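Choline kinase (Streptococcus pneumoniae, PDB 4R78) probably phosphorylates choline as a kinase of protein kinase-like fold, and is seen here with adenosine monophosphate bound. Local coordinates at residues Lys65-Gly68 / Lys69-Lys73; Thr116-Ser119 / Thr120-Lys123; Glu235-Ser238 / Gln239-Glu242. All coordinates share one frame; numbering follows the deposited sequence.

Contact 1. Residues Lys65-Gly68 / Lys69-Lys73; sequences KFFG and KGTEK
T71 OG1 gives its proton to the backbone oxygen F67 O at 2.7 Å, arriving 20° off the carbonyl plane. T71 N donates to the next carbonyl, G68 O, at 3.1 Å, closing the turn. T71 thus grips two successive carbonyls, one through its side chain and one through its backbone. A first torsion near +60° (chi1 64°) tucks OG1 of T71 in over its own backbone and turns the hydroxyl back toward F67, while CG2 of T71 also rests against F67 O at 3.4 Å. Water 1 bridges the two segments, donating to F66 O at 2.8 Å and accepting from K69 N. The same K69 N lies at the edge of the F66 ring, 4.2 Å from CE1 of F66. Outside the turn, the F66 ring packs on M21, I24 and I25 of helix 20-30, and the F67 ring meets that of F99. G68 to T71 form a type II beta turn, with G70 at positive phi in its third position; it turns the chain as it leaves strand 61-66 of the five-stranded antiparallel sheet.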
loop_
_atom_site.group_PDB
_atom_site.type_symbol
_atom_site.label_atom_id
_atom_site.label_comp_id
_atom_site.label_asym_id
_atom_site.label_seq_id
_atom_site.Cartn_x
_atom_site.Cartn_y
_atom_site.Cartn_z
ATOM N N LYS A 65 -12.601 2.991 -3.488
ATOM C CA LYS A 65 -11.665 1.888 -3.644
ATOM C C LYS A 65 -12.328 0.573 -3.254
ATOM O O LYS A 65 -12.662 0.346 -2.088
ATOM C CB LYS A 65 -10.379 2.109 -2.847
ATOM C CG LYS A 65 -9.271 1.157 -3.270
ATOM C CD LYS A 65 -7.948 1.450 -2.585
ATOM C CE LYS A 65 -6.856 0.544 -3.148
ATOM N NZ LYS A 65 -5.524 0.797 -2.526
ATOM N N PHE A 66 -12.540 -0.274 -4.255
ATOM C CA PHE A 66 -13.091 -1.605 -4.061
ATOM C C PHE A 66 -11.890 -2.541 -3.909
ATOM O O PHE A 66 -11.312 -2.989 -4.904
ATOM C CB PHE A 66 -13.926 -1.983 -5.289
ATOM C CG PHE A 66 -14.912 -3.106 -5.058
ATOM C CD1 PHE A 66 -14.536 -4.285 -4.412
ATOM C CD2 PHE A 66 -16.215 -2.995 -5.536
ATOM C CE1 PHE A 66 -15.452 -5.319 -4.220
ATOM C CE2 PHE A 66 -17.139 -4.025 -5.353
ATOM C CZ PHE A 66 -16.755 -5.190 -4.693
ATOM N N PHE A 67 -11.510 -2.820 -2.665
ATOM C CA PHE A 67 -10.287 -3.573 -2.378
ATOM C C PHE A 67 -10.569 -5.003 -1.909
ATOM O O PHE A 67 -9.648 -5.810 -1.765
ATOM C CB PHE A 67 -9.458 -2.848 -1.308
ATOM C CG PHE A 67 -10.157 -2.737 0.020
ATOM C CD1 PHE A 67 -10.884 -1.596 0.345
ATOM C CD2 PHE A 67 -10.110 -3.787 0.939
ATOM C CE1 PHE A 67 -11.549 -1.496 1.567
ATOM C CE2 PHE A 67 -10.774 -3.698 2.158
ATOM C CZ PHE A 67 -11.493 -2.552 2.472
ATOM N N GLY A 68 -11.839 -5.305 -1.653
ATOM C CA GLY A 68 -12.214 -6.539 -0.970
ATOM C C GLY A 68 -12.206 -7.834 -1.756
ATOM O O GLY A 68 -12.206 -8.909 -1.151
ATOM N N LYS A 69 -12.196 -7.754 -3.088
ATOM C CA LYS A 69 -12.352 -8.957 -3.917
ATOM C C LYS A 69 -11.242 -9.986 -3.700
ATOM O O LYS A 69 -10.085 -9.765 -4.079
ATOM C CB LYS A 69 -12.479 -8.602 -5.404
ATOM C CG LYS A 69 -12.757 -9.805 -6.298
ATOM C CD LYS A 69 -12.837 -9.402 -7.759
ATOM C CE LYS A 69 -12.862 -10.616 -8.664
ATOM N NZ LYS A 69 -13.065 -10.222 -10.088
ATOM N N GLY A 70 -11.610 -11.101 -3.076
ATOM C CA GLY A 70 -10.676 -12.185 -2.776
ATOM C C GLY A 70 -9.569 -11.857 -1.788
ATOM O O GLY A 70 -8.600 -12.606 -1.677
ATOM N N THR A 71 -9.708 -10.752 -1.060
ATOM C CA THR A 71 -8.659 -10.316 -0.134
ATOM C C THR A 71 -9.030 -10.474 1.340
ATOM O O THR A 71 -8.333 -9.953 2.209
ATOM C CB THR A 71 -8.244 -8.850 -0.384
ATOM O OG1 THR A 71 -9.358 -7.985 -0.128
ATOM C CG2 THR A 71 -7.757 -8.660 -1.815
ATOM N N GLU A 72 -10.114 -11.201 1.619
ATOM C CA GLU A 72 -10.585 -11.431 2.992
ATOM C C GLU A 72 -9.476 -11.842 3.959
ATOM O O GLU A 72 -9.442 -11.383 5.101
ATOM C CB GLU A 72 -11.673 -12.512 3.016
ATOM C CG GLU A 72 -12.980 -12.139 2.328
ATOM C CD GLU A 72 -13.016 -12.488 0.845
ATOM O OE1 GLU A 72 -11.953 -12.721 0.236
ATOM O OE2 GLU A 72 -14.132 -12.518 0.280
ATOM N N LYS A 73 -8.590 -12.719 3.496
ATOM C CA LYS A 73 -7.535 -13.281 4.338
ATOM C C LYS A 73 -6.259 -12.442 4.321
ATOM O O LYS A 73 -5.355 -12.664 5.136
ATOM C CB LYS A 73 -7.227 -14.719 3.903
ATOM C CG LYS A 73 -8.340 -15.712 4.187
ATOM C CD LYS A 73 -7.942 -17.120 3.751
ATOM C CE LYS A 73 -8.939 -18.164 4.235
ATOM N NZ LYS A 73 -10.246 -18.106 3.516
HETATM O O HOH W 1 -10.941 -5.740 -4.989
#

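Contact 2. Residues Thr116-Ser119 / Thr120-Lys123; sequences TLDS and TSIK. With AMP (adenosine monophosphate), chain C.
D118 and S121 fold toward each other through matching first torsions: CG of D118 (chi1 59°) and OG of S121 (chi1 57°) each lie between their own backbone N and carbonyl carbon. The serine hydroxyl is thereby set before D118 N, which donates to S121 OG at 2.9 Å in a nearly straight bond (172°). In the reverse direction, D118 OD1 accepts weakly from S121 N at 3.4 Å, and together the two bonds make a capping box with D118 as the N-cap. OD1 is held more firmly by T120: the hydroxyl OG1 donates to its syn lone pair at 2.7 Å, while T120 N approaches from the anti side at 2.9 Å, somewhat out of the carboxylate plane. The first turn closes as I122 N donates to D118 O. These donors and the start of the helix would probably stabilise the carboxylate's negative charge. Water 2 links S121 OG to T116 O, and T116 also directs OG1 at the ribose, 2.5 Å from AMP O2', where either oxygen could be the donor. Among the buried side chains, CD1 of L117 touches CG1 of I122 at 4.3 Å. The K123 chain runs alongside S119 O, its CD 3.2 Å from that oxygen. The segment carries the chain from the short edge strand 115-116, beside the nucleotide, into helix 119-122; L117 pairs by backbone with F202, and the side chains of L117 and I122 both pack on F202 of strand 202-204.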
loop_
_atom_site.group_PDB
_atom_site.type_symbol
_atom_site.label_atom_id
_atom_site.label_comp_id
_atom_site.label_asym_id
_atom_site.label_seq_id
_atom_site.Cartn_x
_atom_site.Cartn_y
_atom_site.Cartn_z
ATOM N N THR A 116 -1.785 13.780 -8.405
ATOM C CA THR A 116 -1.245 12.517 -7.919
ATOM C C THR A 116 0.257 12.507 -8.169
ATOM O O THR A 116 0.711 12.777 -9.285
ATOM C CB THR A 116 -1.914 11.325 -8.629
ATOM O OG1 THR A 116 -3.335 11.420 -8.470
ATOM C CG2 THR A 116 -1.435 10.004 -8.054
ATOM N N LEU A 117 1.032 12.218 -7.129
ATOM C CA LEU A 117 2.486 12.199 -7.265
ATOM C C LEU A 117 2.960 10.970 -8.034
ATOM O O LEU A 117 2.262 9.961 -8.108
ATOM C CB LEU A 117 3.186 12.276 -5.900
ATOM C CG LEU A 117 3.000 13.513 -5.008
ATOM C CD1 LEU A 117 4.073 13.545 -3.924
ATOM C CD2 LEU A 117 3.007 14.821 -5.793
ATOM N N ASP A 118 4.140 11.086 -8.632
ATOM C CA ASP A 118 4.828 9.956 -9.255
ATOM C C ASP A 118 6.285 9.999 -8.781
ATOM O O ASP A 118 6.634 10.864 -7.984
ATOM C CB ASP A 118 4.708 10.019 -10.784
ATOM C CG ASP A 118 5.277 11.297 -11.370
ATOM O OD1 ASP A 118 6.512 11.432 -11.407
ATOM O OD2 ASP A 118 4.488 12.157 -11.818
ATOM N N SER A 119 7.132 9.089 -9.260
ATOM C CA SER A 119 8.531 9.045 -8.794
ATOM C C SER A 119 9.272 10.374 -8.943
ATOM O O SER A 119 10.013 10.785 -8.049
ATOM C CB SER A 119 9.323 7.960 -9.514
ATOM O OG SER A 119 9.627 8.367 -10.837
ATOM N N THR A 120 9.075 11.043 -10.077
ATOM C CA THR A 120 9.780 12.290 -10.348
ATOM C C THR A 120 9.317 13.411 -9.428
ATOM O O THR A 120 10.140 14.135 -8.870
ATOM C CB THR A 120 9.656 12.719 -11.827
ATOM O OG1 THR A 120 8.342 13.242 -12.065
ATOM C CG2 THR A 120 9.923 11.528 -12.742
ATOM N N SER A 121 8.001 13.549 -9.261
ATOM C CA SER A 121 7.475 14.617 -8.417
ATOM C C SER A 121 7.724 14.368 -6.930
ATOM O O SER A 121 7.906 15.315 -6.173
ATOM C CB SER A 121 5.995 14.895 -8.699
ATOM O OG SER A 121 5.204 13.735 -8.544
ATOM N N ILE A 122 7.753 13.099 -6.520
ATOM C CA ILE A 122 8.035 12.756 -5.126
ATOM C C ILE A 122 9.445 13.205 -4.720
ATOM O O ILE A 122 9.676 13.624 -3.583
ATOM C CB ILE A 122 7.798 11.240 -4.844
ATOM C CG1 ILE A 122 7.484 11.007 -3.365
ATOM C CG2 ILE A 122 8.968 10.390 -5.307
ATOM C CD1 ILE A 122 6.758 9.702 -3.089
ATOM N N LYS A 123 10.371 13.160 -5.675
ATOM C CA LYS A 123 11.767 13.514 -5.427
ATOM C C LYS A 123 11.999 15.014 -5.215
ATOM O O LYS A 123 13.055 15.416 -4.728
ATOM C CB LYS A 123 12.659 12.956 -6.541
ATOM C CG LYS A 123 12.825 11.445 -6.456
ATOM C CD LYS A 123 13.229 10.830 -7.783
ATOM C CE LYS A 123 13.107 9.317 -7.720
ATOM N NZ LYS A 123 13.755 8.659 -8.888
HETATM P P AMP C . -3.849 4.383 -6.139
HETATM O O1P AMP C . -3.507 3.004 -5.630
HETATM O O2P AMP C . -3.725 4.545 -7.634
HETATM O O3P AMP C . -3.240 5.507 -5.337
HETATM O "O5'" AMP C . -5.428 4.539 -5.864
HETATM C "C5'" AMP C . -5.982 5.814 -5.544
HETATM C "C4'" AMP C . -5.801 6.766 -6.719
HETATM O "O4'" AMP C . -7.008 7.506 -6.936
HETATM C "C3'" AMP C . -4.701 7.781 -6.449
HETATM O "O3'" AMP C . -3.507 7.449 -7.166
HETATM C "C2'" AMP C . -5.267 9.113 -6.900
HETATM O "O2'" AMP C . -4.840 9.415 -8.228
HETATM C "C1'" AMP C . -6.773 8.920 -6.925
HETATM N N9 AMP C . -7.395 9.544 -5.726
HETATM C C8 AMP C . -7.470 8.990 -4.500
HETATM N N7 AMP C . -8.101 9.802 -3.617
HETATM C C5 AMP C . -8.452 10.911 -4.286
HETATM C C6 AMP C . -9.153 12.172 -3.951
HETATM N N6 AMP C . -9.605 12.390 -2.693
HETATM N N1 AMP C . -9.324 13.083 -4.937
HETATM C C2 AMP C . -8.874 12.868 -6.190
HETATM N N3 AMP C . -8.228 11.744 -6.564
HETATM C C4 AMP C . -7.988 10.743 -5.676
HETATM O O HOH W 2 2.881 14.621 -9.831
#

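Contact 3. Residues Glu235-Ser238 / Gln239-Glu242; sequences EFTS and QEEE
E240 and T237 form a capping box at the start of helix 238-248, with T237 as the N-cap. Followed outward, the extended E240 side chain runs back across T237. Its CB lies between two neighbours, 3.5 Å from T237 OG1 on one hand and 3.9 Å from CD1 of the F236 ring on the other. CG and CD continue past T237 OG1, and the carboxylate ends with OE1 accepting from T237 N at 2.9 Å. That bond is straight at the hydrogen (169°), but the donor stands well above the carboxylate plane. With CG anti to the carbonyl carbon and the chain extended beyond it, E240 spans the distance to the residue three places before. OE2 takes a weak bond from water 4, which also contacts T237 OG1.

The reciprocal bond runs from E240 N to T237 OG1 at 3.1 Å. The first torsion of T237 (chi1 60°) folds OG1 in above the threonine's own main chain, which places it to accept from E240 N, while E241 N donates to T237 O and E242 N to S238 O. Just before this cap, E235 at positive phi is the C-prime residue of the Schellman motif that ends helix 223-233, so one helix stops and the next starts within a few residues. F236 fills the corner between them: its ring meets those of F231 and F126, and its plane is turned 73° from the E240 carboxylate. E241 sends its OE2 to a salt bridge with K264, and E242 OE2 bonds to H257. Beside the ring's root, CB of F236 rests 3.7 Å from CG of E241.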
loop_
_atom_site.group_PDB
_atom_site.type_symbol
_atom_site.label_atom_id
_atom_site.label_comp_id
_atom_site.label_asym_id
_atom_site.label_seq_id
_atom_site.Cartn_x
_atom_site.Cartn_y
_atom_site.Cartn_z
ATOM N N GLU A 235 12.095 4.044 -7.256
ATOM C CA GLU A 235 13.448 3.805 -7.782
ATOM C C GLU A 235 14.422 4.932 -7.425
ATOM O O GLU A 235 15.052 5.535 -8.297
ATOM C CB GLU A 235 13.407 3.561 -9.296
ATOM C CG GLU A 235 12.607 2.331 -9.702
ATOM C CD GLU A 235 12.836 1.943 -11.147
ATOM O OE1 GLU A 235 14.010 1.833 -11.556
ATOM O OE2 GLU A 235 11.840 1.733 -11.863
ATOM N N PHE A 236 14.525 5.217 -6.130
ATOM C CA PHE A 236 15.468 6.206 -5.627
ATOM C C PHE A 236 16.895 5.815 -5.988
ATOM O O PHE A 236 17.270 4.643 -5.907
ATOM C CB PHE A 236 15.377 6.304 -4.103
ATOM C CG PHE A 236 14.277 7.204 -3.585
ATOM C CD1 PHE A 236 14.427 7.830 -2.349
ATOM C CD2 PHE A 236 13.099 7.420 -4.306
ATOM C CE1 PHE A 236 13.424 8.649 -1.834
ATOM C CE2 PHE A 236 12.095 8.248 -3.801
ATOM C CZ PHE A 236 12.262 8.861 -2.563
ATOM N N THR A 237 17.686 6.806 -6.381
ATOM C CA THR A 237 19.126 6.632 -6.530
ATOM C C THR A 237 19.753 6.561 -5.143
ATOM O O THR A 237 19.093 6.870 -4.148
ATOM C CB THR A 237 19.746 7.829 -7.252
ATOM O OG1 THR A 237 19.491 9.013 -6.487
ATOM C CG2 THR A 237 19.150 7.985 -8.645
ATOM N N SER A 238 21.026 6.181 -5.073
ATOM C CA SER A 238 21.754 6.209 -3.804
ATOM C C SER A 238 21.763 7.611 -3.190
ATOM O O SER A 238 21.624 7.755 -1.976
ATOM C CB SER A 238 23.179 5.674 -3.968
ATOM O OG SER A 238 23.935 6.467 -4.861
ATOM N N GLN A 239 21.899 8.639 -4.029
ATOM C CA GLN A 239 21.905 10.030 -3.560
ATOM C C GLN A 239 20.562 10.407 -2.936
ATOM O O GLN A 239 20.513 11.079 -1.905
ATOM C CB GLN A 239 22.237 11.006 -4.697
ATOM C CG GLN A 239 23.657 10.909 -5.244
ATOM C CD GLN A 239 23.835 9.799 -6.267
ATOM O OE1 GLN A 239 22.867 9.185 -6.726
ATOM N NE2 GLN A 239 25.085 9.536 -6.631
ATOM N N GLU A 240 19.477 9.972 -3.571
ATOM C CA GLU A 240 18.134 10.249 -3.073
ATOM C C GLU A 240 17.836 9.497 -1.780
ATOM O O GLU A 240 17.226 10.059 -0.873
ATOM C CB GLU A 240 17.093 9.950 -4.149
ATOM C CG GLU A 240 17.094 11.006 -5.248
ATOM C CD GLU A 240 16.601 10.504 -6.592
ATOM O OE1 GLU A 240 16.225 9.318 -6.729
ATOM O OE2 GLU A 240 16.596 11.319 -7.531
ATOM N N GLU A 241 18.281 8.243 -1.692
ATOM C CA GLU A 241 18.153 7.481 -0.447
ATOM C C GLU A 241 18.889 8.156 0.710
ATOM O O GLU A 241 18.312 8.363 1.774
ATOM C CB GLU A 241 18.628 6.037 -0.616
ATOM C CG GLU A 241 17.730 5.213 -1.527
ATOM C CD GLU A 241 18.005 3.723 -1.473
ATOM O OE1 GLU A 241 18.970 3.296 -0.803
ATOM O OE2 GLU A 241 17.242 2.974 -2.109
ATOM N N GLU A 242 20.150 8.518 0.488
ATOM C CA GLU A 242 20.960 9.153 1.530
ATOM C C GLU A 242 20.387 10.494 1.979
ATOM O O GLU A 242 20.328 10.781 3.180
ATOM C CB GLU A 242 22.415 9.298 1.070
ATOM C CG GLU A 242 23.154 7.971 0.983
ATOM C CD GLU A 242 23.061 7.161 2.269
ATOM O OE1 GLU A 242 23.703 7.552 3.269
ATOM O OE2 GLU A 242 22.345 6.132 2.276
HETATM O O HOH W 3 16.006 2.625 -4.437
HETATM O O HOH W 4 19.799 11.343 -7.677
#

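Along the chain the contacts follow in series. Contact 1 leaves strand 61-66 of the five-stranded sheet, contact 2 leads from edge strand 115-116 of the three-stranded sheet into helix 119-122, and contact 3 joins helices 223-233 and 238-248. Contact 1 lies across the chain's centre from the others, its centre about 27 Å from that of contact 2 and 33 Å from that of contact 3. Contacts 2 and 3 are neighbours, their centres about 14 Å apart, and they touch: K123 NZ forms a long, weak ion pair with E240 OE1, while I122 and K123 pack on the F236 ring. Two capped helix starts are thus joined, one continuing from the nucleotide pocket.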